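Local coordinates for L0028 (Mitochondria associated protein) (Escherichia coli, PDB 3GCG), which is a type III secreted effector of the IpaB/EvcA family that probably acts as a guanine-nucleotide exchange factor for the Rho-family GTPase Cdc42, at residues E47-I52 / Q88-M93; S53-R58 / E154-T159. All coordinates share one frame; numbering follows the deposited sequence.

Interaction 1 (E47-I52 / Q88-M93); sequences EQTTYI and QQPLDM
Ile52 and Leu91 make the apolar contact between helix 41-67 and the loop that follows helix 73-87: Ile52 CG2 lies 3.6 Å from Leu91 CD2, and the two side chains cross at about a right angle. CG2 of Ile52, anti to the backbone N (chi1 -65° puts CG1 beside that N instead), is the branch that meets the leucine. The other branch serves a second partner, Ile52 CD1 standing 4.1 Å from Gln89 CG.

Side chain meets backbone next. Thr49 CB sits 3.2 Å from Pro90 O, a close approach without a hydrogen bond, while Thr49 CG2 comes within 4.4 Å of the proline ring at Pro90 CG.

The third kind is amide on amide. Gln48 and Gln89 stack their terminal groups with planes 19° apart and CD of Gln48 4.1 Å from CD of Gln89.

No hydrogen bond joins the two segments; the loop's backbone is bonded outside them, Glu84 OE2 accepting a hydrogen bond from Leu91 N and Ser53 OG pairing with Asp92 N. Glu47, probably the glutamate of the WxxxE signature, hydrogen-bonds Ser98 and Ser99, where this connection, probably the counterpart of the catalytic loop of related exchange factors, runs into helix 99-105; Asp92 OD1 hydrogen-bonds an aromatic side chain of the partner protein's chain, against which chain Thr49 also packs.

The loop leaves helix 73-87 through a Schellman motif with Gln88, of positive phi, at C-prime. Leu91 packs back on Phe80 and Val83 of that helix, and Ile52 reaches its Leu87, Phe143 of helix 124-146 and Ile155 of helix 152-166.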
# COMPACT_ATOMS: atom_id res chain seq x y z
N GLU B 47 8.84 -10.93 -3.17
CA GLU B 47 7.59 -11.28 -2.51
C GLU B 47 7.85 -12.04 -1.21
O GLU B 47 7.22 -11.76 -0.20
CB GLU B 47 6.71 -12.11 -3.44
CG GLU B 47 5.43 -12.59 -2.78
CD GLU B 47 4.50 -11.45 -2.42
OE1 GLU B 47 3.63 -11.66 -1.56
OE2 GLU B 47 4.63 -10.35 -3.01
N GLN B 48 8.77 -12.99 -1.25
CA GLN B 48 9.09 -13.77 -0.05
C GLN B 48 9.49 -12.89 1.14
O GLN B 48 8.94 -13.04 2.23
CB GLN B 48 10.22 -14.76 -0.35
CG GLN B 48 10.46 -15.77 0.77
CD GLN B 48 11.34 -16.94 0.33
OE1 GLN B 48 12.45 -16.74 -0.16
NE2 GLN B 48 10.83 -18.16 0.51
N THR B 49 10.45 -11.99 0.93
CA THR B 49 10.88 -11.13 2.04
C THR B 49 9.78 -10.13 2.39
O THR B 49 9.66 -9.72 3.53
CB THR B 49 12.21 -10.38 1.73
OG1 THR B 49 11.96 -8.98 1.54
CG2 THR B 49 12.88 -10.94 0.51
N THR B 50 8.96 -9.78 1.41
CA THR B 50 7.87 -8.84 1.65
C THR B 50 6.71 -9.48 2.43
O THR B 50 6.25 -8.90 3.42
CB THR B 50 7.32 -8.27 0.32
OG1 THR B 50 8.30 -7.41 -0.26
CG2 THR B 50 6.03 -7.48 0.56
N TYR B 51 6.25 -10.65 1.98
CA TYR B 51 5.15 -11.36 2.64
C TYR B 51 5.51 -11.74 4.08
O TYR B 51 4.70 -11.62 4.99
CB TYR B 51 4.78 -12.63 1.87
CG TYR B 51 3.54 -13.30 2.43
CD1 TYR B 51 2.28 -12.98 1.94
CD2 TYR B 51 3.63 -14.19 3.50
CE1 TYR B 51 1.13 -13.51 2.51
CE2 TYR B 51 2.49 -14.73 4.09
CZ TYR B 51 1.24 -14.39 3.59
OH TYR B 51 0.12 -14.90 4.18
N ILE B 52 6.74 -12.21 4.26
CA ILE B 52 7.22 -12.60 5.58
C ILE B 52 7.35 -11.38 6.49
O ILE B 52 7.00 -11.45 7.67
CB ILE B 52 8.57 -13.31 5.47
CG1 ILE B 52 8.40 -14.63 4.72
CG2 ILE B 52 9.14 -13.56 6.87
CD1 ILE B 52 9.74 -15.31 4.39
N GLN B 88 16.65 -17.36 8.69
CA GLN B 88 17.72 -17.40 7.72
C GLN B 88 17.13 -16.85 6.43
O GLN B 88 17.24 -17.44 5.37
CB GLN B 88 18.21 -18.83 7.49
CG GLN B 88 19.05 -19.38 8.62
CD GLN B 88 20.31 -18.57 8.85
OE1 GLN B 88 21.11 -18.36 7.93
NE2 GLN B 88 20.50 -18.11 10.08
N GLN B 89 16.47 -15.70 6.56
CA GLN B 89 15.83 -15.05 5.42
C GLN B 89 15.95 -13.54 5.60
O GLN B 89 15.67 -13.01 6.68
CB GLN B 89 14.35 -15.42 5.37
CG GLN B 89 13.76 -15.59 3.97
CD GLN B 89 14.00 -16.98 3.42
OE1 GLN B 89 15.12 -17.31 3.01
NE2 GLN B 89 12.96 -17.80 3.41
N PRO B 90 16.38 -12.82 4.55
CA PRO B 90 16.49 -11.37 4.69
C PRO B 90 15.08 -10.77 4.81
O PRO B 90 14.16 -11.21 4.12
CB PRO B 90 17.19 -10.95 3.41
CG PRO B 90 16.68 -11.97 2.42
CD PRO B 90 16.78 -13.26 3.20
N LEU B 91 14.93 -9.79 5.69
CA LEU B 91 13.63 -9.16 5.90
C LEU B 91 13.73 -7.64 5.74
O LEU B 91 14.83 -7.08 5.65
CB LEU B 91 13.10 -9.51 7.29
CG LEU B 91 13.01 -11.01 7.61
CD1 LEU B 91 12.39 -11.20 9.00
CD2 LEU B 91 12.17 -11.73 6.55
N ASP B 92 12.59 -6.97 5.70
CA ASP B 92 12.53 -5.52 5.55
C ASP B 92 11.43 -5.01 6.49
O ASP B 92 10.25 -5.27 6.27
CB ASP B 92 12.21 -5.18 4.09
CG ASP B 92 12.25 -3.69 3.81
OD1 ASP B 92 12.59 -3.33 2.66
OD2 ASP B 92 11.94 -2.88 4.71
N MET B 93 11.81 -4.28 7.53
CA MET B 93 10.80 -3.83 8.47
C MET B 93 9.72 -2.91 7.93
O MET B 93 8.83 -2.53 8.66
CB MET B 93 11.46 -3.21 9.71
CG MET B 93 12.36 -2.03 9.49
SD MET B 93 13.10 -1.58 11.08
CE MET B 93 14.42 -2.77 11.17

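Interaction 2 (S53-R58 / E154-T159); sequences SRTVNR and EIKAIT
Thr55 and Ile155 meet methyl to methyl because each has CG2 anti to its own backbone N; in Thr55 (chi1 -64°) this leaves OG1 on the other branch, where it bonds Tyr51 O one turn back. The result is a tight carbon pair, Thr55 CG2 to Ile155 CG2 at 3.5 Å, between side chains crossing at about a right angle. Val56 offers both methyls: CG2 lies 4.1 Å from Ile155 CG2 and 3.7 Å from Thr159 OG1, and CG1 is 4.0 Å from Thr159 CG2.

The segment axes approach to 9.3 Å at a crossing angle of -50°, as expected for ridges-into-grooves packing of i±4 ridges. Ile155 and Thr159 form such a ridge, lying against Ile52 and Val56 on one side and Thr55 and Thr59 on the other, within one helical bundle of the V-shaped fold known from related bacterial exchange factors.

Thr159 OG1 donates to Ile155 O at 2.8 Å, from 38° above the carbonyl plane, while Thr159 N reaches the same oxygen from the opposite face. The hydroxyl's polarity is thus met within its own helix. An alanine at Thr159 would probably leave Ile155 O with the backbone donor alone and open a gap beside the Val56 methyls. At the margin, Lys156 lays its CG 4.2 Å from Thr55 CG2.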
# COMPACT_ATOMS: atom_id res chain seq x y z
N SER B 53 7.87 -10.28 5.94
CA SER B 53 8.04 -9.04 6.70
C SER B 53 6.71 -8.48 7.12
O SER B 53 6.56 -7.94 8.22
CB SER B 53 8.77 -7.98 5.86
OG SER B 53 10.11 -8.36 5.61
N ARG B 54 5.72 -8.58 6.24
CA ARG B 54 4.41 -8.06 6.58
C ARG B 54 3.80 -8.96 7.66
O ARG B 54 3.15 -8.48 8.58
CB ARG B 54 3.55 -7.96 5.31
CG ARG B 54 2.45 -8.96 5.14
CD ARG B 54 1.12 -8.42 5.61
NE ARG B 54 0.04 -9.28 5.16
CZ ARG B 54 -0.49 -9.25 3.94
NH1 ARG B 54 -0.05 -8.38 3.04
NH2 ARG B 54 -1.45 -10.11 3.61
N THR B 55 4.03 -10.27 7.55
CA THR B 55 3.53 -11.22 8.55
C THR B 55 4.13 -10.82 9.90
O THR B 55 3.45 -10.83 10.92
CB THR B 55 3.95 -12.68 8.23
OG1 THR B 55 3.35 -13.09 7.00
CG2 THR B 55 3.50 -13.63 9.32
N VAL B 56 5.41 -10.45 9.89
CA VAL B 56 6.08 -10.03 11.11
C VAL B 56 5.49 -8.73 11.63
O VAL B 56 5.17 -8.61 12.81
CB VAL B 56 7.59 -9.84 10.90
CG1 VAL B 56 8.21 -9.21 12.12
CG2 VAL B 56 8.26 -11.17 10.60
N ASN B 57 5.34 -7.74 10.75
CA ASN B 57 4.77 -6.46 11.15
C ASN B 57 3.35 -6.59 11.67
O ASN B 57 2.93 -5.86 12.55
CB ASN B 57 4.80 -5.47 9.99
CG ASN B 57 6.08 -4.67 9.95
OD1 ASN B 57 6.51 -4.14 10.97
ND2 ASN B 57 6.69 -4.57 8.78
N ARG B 58 2.62 -7.53 11.09
CA ARG B 58 1.24 -7.81 11.46
C ARG B 58 1.20 -8.34 12.89
O ARG B 58 0.32 -8.00 13.68
CB ARG B 58 0.67 -8.86 10.51
CG ARG B 58 -0.82 -8.78 10.30
CD ARG B 58 -1.11 -8.79 8.80
NE ARG B 58 -2.22 -7.91 8.48
CZ ARG B 58 -3.50 -8.27 8.56
NH1 ARG B 58 -3.84 -9.49 8.94
NH2 ARG B 58 -4.44 -7.38 8.30
N GLU B 154 4.27 -20.51 11.88
CA GLU B 154 5.62 -20.61 12.39
C GLU B 154 6.24 -19.21 12.50
O GLU B 154 6.78 -18.84 13.54
CB GLU B 154 6.44 -21.52 11.48
CG GLU B 154 5.74 -22.84 11.18
CD GLU B 154 6.63 -23.84 10.46
OE1 GLU B 154 7.24 -23.46 9.43
OE2 GLU B 154 6.71 -25.00 10.92
N ILE B 155 6.14 -18.44 11.42
CA ILE B 155 6.66 -17.07 11.39
C ILE B 155 6.08 -16.29 12.57
O ILE B 155 6.81 -15.60 13.29
CB ILE B 155 6.27 -16.37 10.07
CG1 ILE B 155 6.95 -17.06 8.89
CG2 ILE B 155 6.65 -14.90 10.11
CD1 ILE B 155 6.46 -16.58 7.55
N LYS B 156 4.77 -16.39 12.77
CA LYS B 156 4.09 -15.71 13.87
C LYS B 156 4.64 -16.11 15.24
O LYS B 156 4.91 -15.25 16.08
CB LYS B 156 2.59 -16.03 13.87
CG LYS B 156 1.78 -15.32 12.80
CD LYS B 156 0.28 -15.50 13.06
CE LYS B 156 -0.56 -14.71 12.06
NZ LYS B 156 -2.03 -14.80 12.36
N ALA B 157 4.79 -17.41 15.46
CA ALA B 157 5.30 -17.93 16.73
C ALA B 157 6.73 -17.45 16.98
O ALA B 157 7.06 -16.97 18.06
CB ALA B 157 5.24 -19.46 16.73
N ILE B 158 7.58 -17.59 15.96
CA ILE B 158 8.95 -17.14 16.07
C ILE B 158 8.99 -15.66 16.44
O ILE B 158 9.76 -15.25 17.30
CB ILE B 158 9.70 -17.36 14.74
CG1 ILE B 158 9.83 -18.87 14.47
CG2 ILE B 158 11.05 -16.67 14.78
CD1 ILE B 158 10.49 -19.20 13.15
N THR B 159 8.14 -14.87 15.78
CA THR B 159 8.08 -13.43 16.06
C THR B 159 7.63 -13.17 17.50
O THR B 159 8.23 -12.36 18.20
CB THR B 159 7.10 -12.72 15.09
OG1 THR B 159 7.53 -12.91 13.74
CG2 THR B 159 7.03 -11.23 15.40

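Overall arrangement
From the N terminus, helix 41-67 supplies both first segments in succession, 47-52 and then 53-58. Interaction 1 closes a loop of 35 intervening residues, most of them helical, and brings the exit of helix 73-87 back to this helix. Interaction 2 spans 95 residues and closes only when helix 152-166 arrives near the C-terminal end. Their segments alternate along the chain, so the two closures cross rather than nest. The centres lie about 10 Å apart and the contacts touch directly, Met93 O to Asn57 ND2 being a probable hydrogen bond between them. Helix 41-67 thereby joins the loop after helix 73-87 to helix 152-166.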